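Local coordinates for guanine deaminase (PDB 6OHB), which catalyses the zinc-dependent hydrolytic deamination of guanine to xanthine and ammonia, a step of purine degradation, at residues E5-A10 with D62-R67; H82-Q87 with L139-V144. All blocks are in the same frame, centred on the assembly; numbering follows the deposited sequence.

Interaction 1: E5-A10 with D62-R67; sequences EHTLKA and DTIRVR
The tight part of this contact is at A10. Its carbonyl O accepts a hydrogen bond from R67 N at 2.8 Å, in the carbonyl plane, with an N-H...O angle of 161°. Beside it V66 CG2, anti to the backbone N, lies 3.8 Å from A10 CB. I64 comes from the loop with CB toward the strand. Its CG1 takes the crowded position between backbone N and carbonyl carbon (chi1 78°), which carries CD1 to 4.0 Å from A10 CB and 4.1 Å from L8 CB. L39 and L41 of strand 38-43 also touch A10. A water joins the two backbones: it accepts from A10 N at 2.9 Å and from R67 NE, and donates to R65 O. It lies in the plane of the guanidinium, which probably restrains that group's rotation. The side on K9 is looser. The extended K9 chain crosses R67 obliquely, with K9 CD over one guanidinium face, 3.7 Å from R67 NH2. K9 NZ bonds to G432 O. The N-terminal end is thin: T7 OG1 only comes within 4.4 Å of I64 CG2. This is the start of a parallel edge pairing, strand 8-12 with 67-70, in a small four-stranded mixed sheet.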
ATOM      1  N   GLU A   5      30.047  31.433  22.051  1.00 84.45           N
ATOM      2  CA  GLU A   5      29.057  30.564  22.677  1.00 85.27           C
ATOM      3  C   GLU A   5      28.727  29.359  21.791  1.00 85.63           C
ATOM      4  O   GLU A   5      29.490  28.391  21.733  1.00 84.57           O
ATOM      5  CB  GLU A   5      27.783  31.353  22.998  1.00 76.66           C
ATOM      6  N   HIS A   6      27.593  29.430  21.103  1.00 85.77           N
ATOM      7  CA  HIS A   6      27.106  28.345  20.264  1.00 76.49           C
ATOM      8  C   HIS A   6      27.319  28.660  18.784  1.00 72.54           C
ATOM      9  O   HIS A   6      27.649  29.782  18.396  1.00 79.11           O
ATOM     10  CB  HIS A   6      25.627  28.073  20.550  1.00 74.94           C
ATOM     11  CG  HIS A   6      25.385  27.368  21.847  1.00 80.60           C
ATOM     12  ND1 HIS A   6      24.966  26.055  21.914  1.00 76.77           N
ATOM     13  CD2 HIS A   6      25.501  27.792  23.128  1.00 76.82           C
ATOM     14  CE1 HIS A   6      24.834  25.702  23.180  1.00 81.68           C
ATOM     15  NE2 HIS A   6      25.154  26.737  23.937  1.00 84.32           N
ATOM     16  N   THR A   7      27.100  27.644  17.953  1.00 70.62           N
ATOM     17  CA  THR A   7      27.465  27.672  16.544  1.00 61.38           C
ATOM     18  C   THR A   7      26.251  27.414  15.657  1.00 57.72           C
ATOM     19  O   THR A   7      25.228  26.888  16.099  1.00 51.76           O
ATOM     20  CB  THR A   7      28.540  26.624  16.253  1.00 63.93           C
ATOM     21  OG1 THR A   7      28.854  26.632  14.855  1.00 69.05           O
ATOM     22  CG2 THR A   7      28.028  25.251  16.657  1.00 60.80           C
ATOM     23  N   LEU A   8      26.398  27.761  14.381  1.00 54.59           N
ATOM     24  CA  LEU A   8      25.333  27.688  13.392  1.00 48.57           C
ATOM     25  C   LEU A   8      25.494  26.467  12.485  1.00 50.41           C
ATOM     26  O   LEU A   8      26.592  25.931  12.308  1.00 46.28           O
ATOM     27  CB  LEU A   8      25.327  28.963  12.544  1.00 41.23           C
ATOM     28  CG  LEU A   8      24.015  29.673  12.216  1.00 54.93           C
ATOM     29  CD1 LEU A   8      23.035  29.577  13.366  1.00 52.73           C
ATOM     30  CD2 LEU A   8      24.295  31.134  11.894  1.00 54.43           C
ATOM     31  N   LYS A   9      24.369  26.028  11.913  1.00 38.23           N
ATOM     32  CA  LYS A   9      24.352  25.089  10.795  1.00 40.26           C
ATOM     33  C   LYS A   9      23.486  25.676   9.693  1.00 33.46           C
ATOM     34  O   LYS A   9      22.467  26.313   9.976  1.00 36.42           O
ATOM     35  CB  LYS A   9      23.806  23.704  11.185  1.00 39.06           C
ATOM     36  CG  LYS A   9      24.636  22.954  12.206  1.00 46.26           C
ATOM     37  CD  LYS A   9      24.104  21.539  12.410  1.00 51.01           C
ATOM     38  CE  LYS A   9      24.596  20.950  13.723  1.00 53.06           C
ATOM     39  NZ  LYS A   9      24.252  19.510  13.857  1.00 56.47           N
ATOM     40  N   ALA A  10      23.884  25.446   8.441  1.00 30.81           N
ATOM     41  CA  ALA A  10      23.188  25.973   7.273  1.00 34.21           C
ATOM     42  C   ALA A  10      22.738  24.830   6.374  1.00 33.86           C
ATOM     43  O   ALA A  10      23.551  23.985   5.986  1.00 35.76           O
ATOM     44  CB  ALA A  10      24.086  26.931   6.486  1.00 41.36           C
ATOM     45  N   ASP A  62      31.834  32.269   7.928  1.00 57.95           N
ATOM     46  CA  ASP A  62      32.895  31.691   7.114  1.00 63.02           C
ATOM     47  C   ASP A  62      33.384  30.356   7.659  1.00 56.15           C
ATOM     48  O   ASP A  62      34.070  29.624   6.938  1.00 63.95           O
ATOM     49  CB  ASP A  62      34.074  32.665   7.028  1.00 68.58           C
ATOM     50  CG  ASP A  62      33.637  34.092   6.747  1.00 77.81           C
ATOM     51  OD1 ASP A  62      32.981  34.691   7.625  1.00 80.17           O
ATOM     52  OD2 ASP A  62      33.957  34.622   5.661  1.00 86.83           O
ATOM     53  N   THR A  63      33.059  30.031   8.913  1.00 60.98           N
ATOM     54  CA  THR A  63      33.554  28.813   9.546  1.00 59.11           C
ATOM     55  C   THR A  63      32.791  27.555   9.150  1.00 59.34           C
ATOM     56  O   THR A  63      33.316  26.450   9.330  1.00 63.93           O
ATOM     57  CB  THR A  63      33.473  28.962  11.070  1.00 60.79           C
ATOM     58  OG1 THR A  63      33.757  30.318  11.441  1.00 68.32           O
ATOM     59  CG2 THR A  63      34.460  28.021  11.763  1.00 67.61           C
ATOM     60  N   ILE A  64      31.581  27.685   8.610  1.00 53.51           N
ATOM     61  CA  ILE A  64      30.729  26.539   8.327  1.00 52.67           C
ATOM     62  C   ILE A  64      30.489  26.433   6.829  1.00 55.44           C
ATOM     63  O   ILE A  64      30.423  27.444   6.121  1.00 58.03           O
ATOM     64  CB  ILE A  64      29.390  26.613   9.094  1.00 47.31           C
ATOM     65  CG1 ILE A  64      28.422  27.580   8.413  1.00 46.60           C
ATOM     66  CG2 ILE A  64      29.627  27.015  10.544  1.00 43.45           C
ATOM     67  CD1 ILE A  64      27.062  27.636   9.056  1.00 47.22           C
ATOM     68  N   ARG A  65      30.429  25.202   6.343  1.00 54.89           N
ATOM     69  CA  ARG A  65      29.983  24.913   4.991  1.00 49.72           C
ATOM     70  C   ARG A  65      28.516  24.495   5.025  1.00 51.41           C
ATOM     71  O   ARG A  65      28.076  23.786   5.938  1.00 44.15           O
ATOM     72  CB  ARG A  65      30.879  23.860   4.345  1.00 50.74           C
ATOM     73  CG  ARG A  65      32.285  24.429   4.110  1.00 55.16           C
ATOM     74  CD  ARG A  65      33.075  23.699   3.040  1.00 58.72           C
ATOM     75  NE  ARG A  65      32.435  23.732   1.726  1.00 63.43           N
ATOM     76  CZ  ARG A  65      32.553  24.727   0.850  1.00 62.82           C
ATOM     77  NH1 ARG A  65      33.283  25.796   1.143  1.00 67.21           N
ATOM     78  NH2 ARG A  65      31.934  24.651  -0.322  1.00 52.04           N
ATOM     79  N   VAL A  66      27.756  24.959   4.039  1.00 42.53           N
ATOM     80  CA  VAL A  66      26.323  24.694   3.993  1.00 41.94           C
ATOM     81  C   VAL A  66      26.084  23.288   3.460  1.00 46.76           C
ATOM     82  O   VAL A  66      26.799  22.809   2.572  1.00 41.98           O
ATOM     83  CB  VAL A  66      25.609  25.756   3.131  1.00 43.67           C
ATOM     84  CG1 VAL A  66      26.263  25.858   1.769  1.00 46.31           C
ATOM     85  CG2 VAL A  66      24.126  25.436   2.990  1.00 45.43           C
ATOM     86  N   ARG A  67      25.121  22.592   4.064  1.00 40.54           N
ATOM     87  CA  ARG A  67      24.669  21.291   3.576  1.00 38.15           C
ATOM     88  C   ARG A  67      23.731  21.536   2.402  1.00 38.42           C
ATOM     89  O   ARG A  67      22.645  22.099   2.575  1.00 38.60           O
ATOM     90  CB  ARG A  67      23.978  20.507   4.687  1.00 32.89           C
ATOM     91  CG  ARG A  67      24.878  20.227   5.875  1.00 42.35           C
ATOM     92  CD  ARG A  67      24.337  20.890   7.129  1.00 46.51           C
ATOM     93  NE  ARG A  67      25.332  20.948   8.196  1.00 48.28           N
ATOM     94  CZ  ARG A  67      25.602  19.943   9.024  1.00 54.07           C
ATOM     95  NH1 ARG A  67      24.954  18.788   8.911  1.00 43.47           N
ATOM     96  NH2 ARG A  67      26.524  20.094   9.967  1.00 51.79           N
TER
HETATM   97  O   HOH W   1      26.251  23.788   8.191  1.00 39.60           O

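Interaction 2: H82-Q87 with L139-V144; sequences HIHYPQ and LVFGTV. With ZN (zinc ion), chain E.
The F141 ring has H84 CE1 over one face, 3.7 Å from F141 CD2. The edge of the H82 ring points toward an F141 face in an offset edge-to-face pair, centroids 5.4 Å apart and planes at 76°. The Y85 ring has P86 CB over one face and F141 O and G142 CA at its edge. A water sits at the H84 edge, in plane, and accepts from ND1 at 2.7 Å. That leaves NE2 of H84 to bind zinc at 1.9 Å, while H82 NE2 binds it at 2.0 Å. H235 holds H82 ND1; H237 and D327 also bind zinc. H82 and H84 form the HxH motif of the amidohydrolase TIM barrel at the C-terminal end of strand 73-84, with strand 135-141 parallel beside it. An alanine at F141 would remove the ring from both histidines and would probably loosen their orientation at the metal. F141 N donates to I83 O at 2.7 Å, and F141 O takes Y85 N at 3.0 Å. On the face opposite H84 and F141, I83 CG2 meets V140 CG2. Y85 CB packs 3.6 Å from V140 CG1. P86 CG lies against G142 O, and the P86 ring crosses the T143 side chain obliquely.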
ATOM      1  N   HIS A  82       0.033   7.253  16.903  1.00 39.59           N
ATOM      2  CA  HIS A  82      -0.290   6.004  17.603  1.00 45.18           C
ATOM      3  C   HIS A  82       0.552   4.881  17.010  1.00 40.81           C
ATOM      4  O   HIS A  82       0.361   4.513  15.847  1.00 40.95           O
ATOM      5  CB  HIS A  82      -1.781   5.673  17.516  1.00 43.03           C
ATOM      6  CG  HIS A  82      -2.159   4.392  18.196  1.00 43.83           C
ATOM      7  ND1 HIS A  82      -2.180   4.251  19.567  1.00 43.24           N
ATOM      8  CD2 HIS A  82      -2.522   3.188  17.692  1.00 49.78           C
ATOM      9  CE1 HIS A  82      -2.546   3.020  19.878  1.00 48.76           C
ATOM     10  NE2 HIS A  82      -2.761   2.355  18.758  1.00 47.83           N
ATOM     11  N   ILE A  83       1.467   4.341  17.806  1.00 40.53           N
ATOM     12  CA  ILE A  83       2.324   3.247  17.366  1.00 40.34           C
ATOM     13  C   ILE A  83       2.702   2.426  18.594  1.00 41.37           C
ATOM     14  O   ILE A  83       2.888   2.972  19.685  1.00 45.83           O
ATOM     15  CB  ILE A  83       3.552   3.785  16.595  1.00 47.74           C
ATOM     16  CG1 ILE A  83       4.431   2.638  16.093  1.00 45.05           C
ATOM     17  CG2 ILE A  83       4.341   4.787  17.439  1.00 38.80           C
ATOM     18  CD1 ILE A  83       5.524   3.082  15.137  1.00 42.73           C
ATOM     19  N   HIS A  84       2.775   1.107  18.420  1.00 41.79           N
ATOM     20  CA  HIS A  84       3.094   0.171  19.496  1.00 40.63           C
ATOM     21  C   HIS A  84       4.562  -0.251  19.356  1.00 40.74           C
ATOM     22  O   HIS A  84       4.932  -0.913  18.381  1.00 46.93           O
ATOM     23  CB  HIS A  84       2.156  -1.044  19.461  1.00 40.35           C
ATOM     24  CG  HIS A  84       0.701  -0.737  19.714  1.00 40.13           C
ATOM     25  ND1 HIS A  84       0.071  -1.039  20.906  1.00 41.16           N
ATOM     26  CD2 HIS A  84      -0.262  -0.233  18.907  1.00 38.18           C
ATOM     27  CE1 HIS A  84      -1.202  -0.697  20.834  1.00 41.23           C
ATOM     28  NE2 HIS A  84      -1.427  -0.197  19.636  1.00 32.92           N
ATOM     29  N   TYR A  85       5.401   0.158  20.317  1.00 39.13           N
ATOM     30  CA  TYR A  85       6.817  -0.222  20.311  1.00 43.15           C
ATOM     31  C   TYR A  85       7.069  -1.731  20.322  1.00 49.89           C
ATOM     32  O   TYR A  85       7.876  -2.202  19.501  1.00 43.22           O
ATOM     33  CB  TYR A  85       7.520   0.492  21.479  1.00 41.66           C
ATOM     34  CG  TYR A  85       8.613  -0.272  22.209  1.00 46.26           C
ATOM     35  CD1 TYR A  85       9.785  -0.663  21.562  1.00 46.19           C
ATOM     36  CD2 TYR A  85       8.486  -0.569  23.564  1.00 48.92           C
ATOM     37  CE1 TYR A  85      10.781  -1.349  22.236  1.00 43.44           C
ATOM     38  CE2 TYR A  85       9.483  -1.253  24.249  1.00 47.36           C
ATOM     39  CZ  TYR A  85      10.625  -1.640  23.580  1.00 52.62           C
ATOM     40  OH  TYR A  85      11.614  -2.321  24.260  1.00 55.15           O
ATOM     41  N   PRO A  86       6.458  -2.543  21.215  1.00 46.53           N
ATOM     42  CA  PRO A  86       6.854  -3.959  21.297  1.00 52.82           C
ATOM     43  C   PRO A  86       6.104  -4.878  20.342  1.00 52.91           C
ATOM     44  O   PRO A  86       5.660  -5.958  20.747  1.00 65.73           O
ATOM     45  CB  PRO A  86       6.541  -4.311  22.754  1.00 57.36           C
ATOM     46  CG  PRO A  86       5.323  -3.504  23.050  1.00 54.30           C
ATOM     47  CD  PRO A  86       5.482  -2.203  22.271  1.00 53.05           C
ATOM     48  N   GLN A  87       5.942  -4.475  19.079  1.00 52.51           N
ATOM     49  CA  GLN A  87       5.135  -5.258  18.151  1.00 52.50           C
ATOM     50  C   GLN A  87       5.700  -5.301  16.736  1.00 58.35           C
ATOM     51  O   GLN A  87       4.994  -5.749  15.821  1.00 52.58           O
ATOM     52  CB  GLN A  87       3.705  -4.711  18.104  1.00 47.13           C
ATOM     53  CG  GLN A  87       2.883  -4.993  19.351  1.00 47.15           C
ATOM     54  CD  GLN A  87       1.478  -4.448  19.245  1.00 46.87           C
ATOM     55  OE1 GLN A  87       1.055  -4.002  18.178  1.00 46.42           O
ATOM     56  NE2 GLN A  87       0.740  -4.492  20.348  1.00 55.30           N
ATOM     57  N   LEU A 139       3.827   9.254  19.429  1.00 43.21           N
ATOM     58  CA  LEU A 139       3.128   8.901  20.656  1.00 34.91           C
ATOM     59  C   LEU A 139       3.077   7.377  20.681  1.00 40.73           C
ATOM     60  O   LEU A 139       2.442   6.759  19.820  1.00 35.58           O
ATOM     61  CB  LEU A 139       1.738   9.532  20.684  1.00 36.40           C
ATOM     62  CG  LEU A 139       0.737   9.017  21.716  1.00 40.75           C
ATOM     63  CD1 LEU A 139       1.279   9.169  23.132  1.00 36.88           C
ATOM     64  CD2 LEU A 139      -0.595   9.740  21.556  1.00 33.58           C
ATOM     65  N   VAL A 140       3.776   6.774  21.638  1.00 42.15           N
ATOM     66  CA  VAL A 140       4.194   5.381  21.553  1.00 40.14           C
ATOM     67  C   VAL A 140       3.562   4.595  22.694  1.00 45.88           C
ATOM     68  O   VAL A 140       3.731   4.949  23.866  1.00 43.21           O
ATOM     69  CB  VAL A 140       5.727   5.246  21.608  1.00 44.90           C
ATOM     70  CG1 VAL A 140       6.126   3.784  21.470  1.00 46.63           C
ATOM     71  CG2 VAL A 140       6.389   6.097  20.535  1.00 38.24           C
ATOM     72  N   PHE A 141       2.852   3.524  22.350  1.00 46.49           N
ATOM     73  CA  PHE A 141       2.461   2.546  23.356  1.00 45.75           C
ATOM     74  C   PHE A 141       3.690   1.771  23.808  1.00 46.45           C
ATOM     75  O   PHE A 141       4.458   1.264  22.984  1.00 50.29           O
ATOM     76  CB  PHE A 141       1.411   1.587  22.802  1.00 49.28           C
ATOM     77  CG  PHE A 141       0.030   1.813  23.348  1.00 46.76           C
ATOM     78  CD1 PHE A 141      -0.648   2.986  23.070  1.00 47.95           C
ATOM     79  CD2 PHE A 141      -0.588   0.853  24.132  1.00 43.87           C
ATOM     80  CE1 PHE A 141      -1.918   3.202  23.559  1.00 50.61           C
ATOM     81  CE2 PHE A 141      -1.858   1.057  24.625  1.00 48.92           C
ATOM     82  CZ  PHE A 141      -2.529   2.231  24.339  1.00 52.60           C
ATOM     83  N   GLY A 142       3.884   1.691  25.116  1.00 46.51           N
ATOM     84  CA  GLY A 142       4.956   0.889  25.665  1.00 51.64           C
ATOM     85  C   GLY A 142       4.578  -0.542  25.992  1.00 54.38           C
ATOM     86  O   GLY A 142       3.784  -1.182  25.294  1.00 49.59           O
ATOM     87  N   THR A 143       5.158  -1.047  27.074  1.00 62.65           N
ATOM     88  CA  THR A 143       4.856  -2.353  27.626  1.00 62.50           C
ATOM     89  C   THR A 143       4.006  -2.199  28.879  1.00 61.77           C
ATOM     90  O   THR A 143       3.703  -1.092  29.331  1.00 58.70           O
ATOM     91  CB  THR A 143       6.158  -3.070  27.986  1.00 65.93           C
ATOM     92  OG1 THR A 143       7.090  -2.107  28.510  1.00 66.70           O
ATOM     93  CG2 THR A 143       6.764  -3.732  26.770  1.00 62.56           C
ATOM     94  N   VAL A 144       3.605  -3.336  29.444  1.00 57.03           N
ATOM     95  CA  VAL A 144       3.116  -3.295  30.815  1.00 60.45           C
ATOM     96  C   VAL A 144       4.298  -3.277  31.777  1.00 57.55           C
ATOM     97  O   VAL A 144       4.200  -2.727  32.876  1.00 60.69           O
ATOM     98  CB  VAL A 144       2.175  -4.477  31.092  1.00 66.04           C
ATOM     99  CG1 VAL A 144       1.293  -4.175  32.287  1.00 64.21           C
ATOM    100  CG2 VAL A 144       1.337  -4.776  29.868  1.00 62.47           C
TER
HETATM  101 ZN    ZN E 501      -2.994   0.360  18.717  1.00 51.08          ZN
HETATM  102  O   HOH W   2       1.597  -2.033  22.878  1.00 47.17           O

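How the interactions relate
The two contacts belong to different parts of one chain. Interaction 1 is peripheral, its centre about 31 Å from the centre of the chain, in the small sheet beside the barrel. Interaction 2 is buried, its centre about 11 Å from the centre of the chain, and holds two of the zinc ligands. The centres of the two contacts are about 37 Å apart and their nearest atoms about 23 Å, so they do not touch. They follow in series: interaction 1 closes at R67 before interaction 2 opens at H82. Strand 67-70 begins at R67. The next strand, 73-84, leads to the zinc site at its C-terminal end.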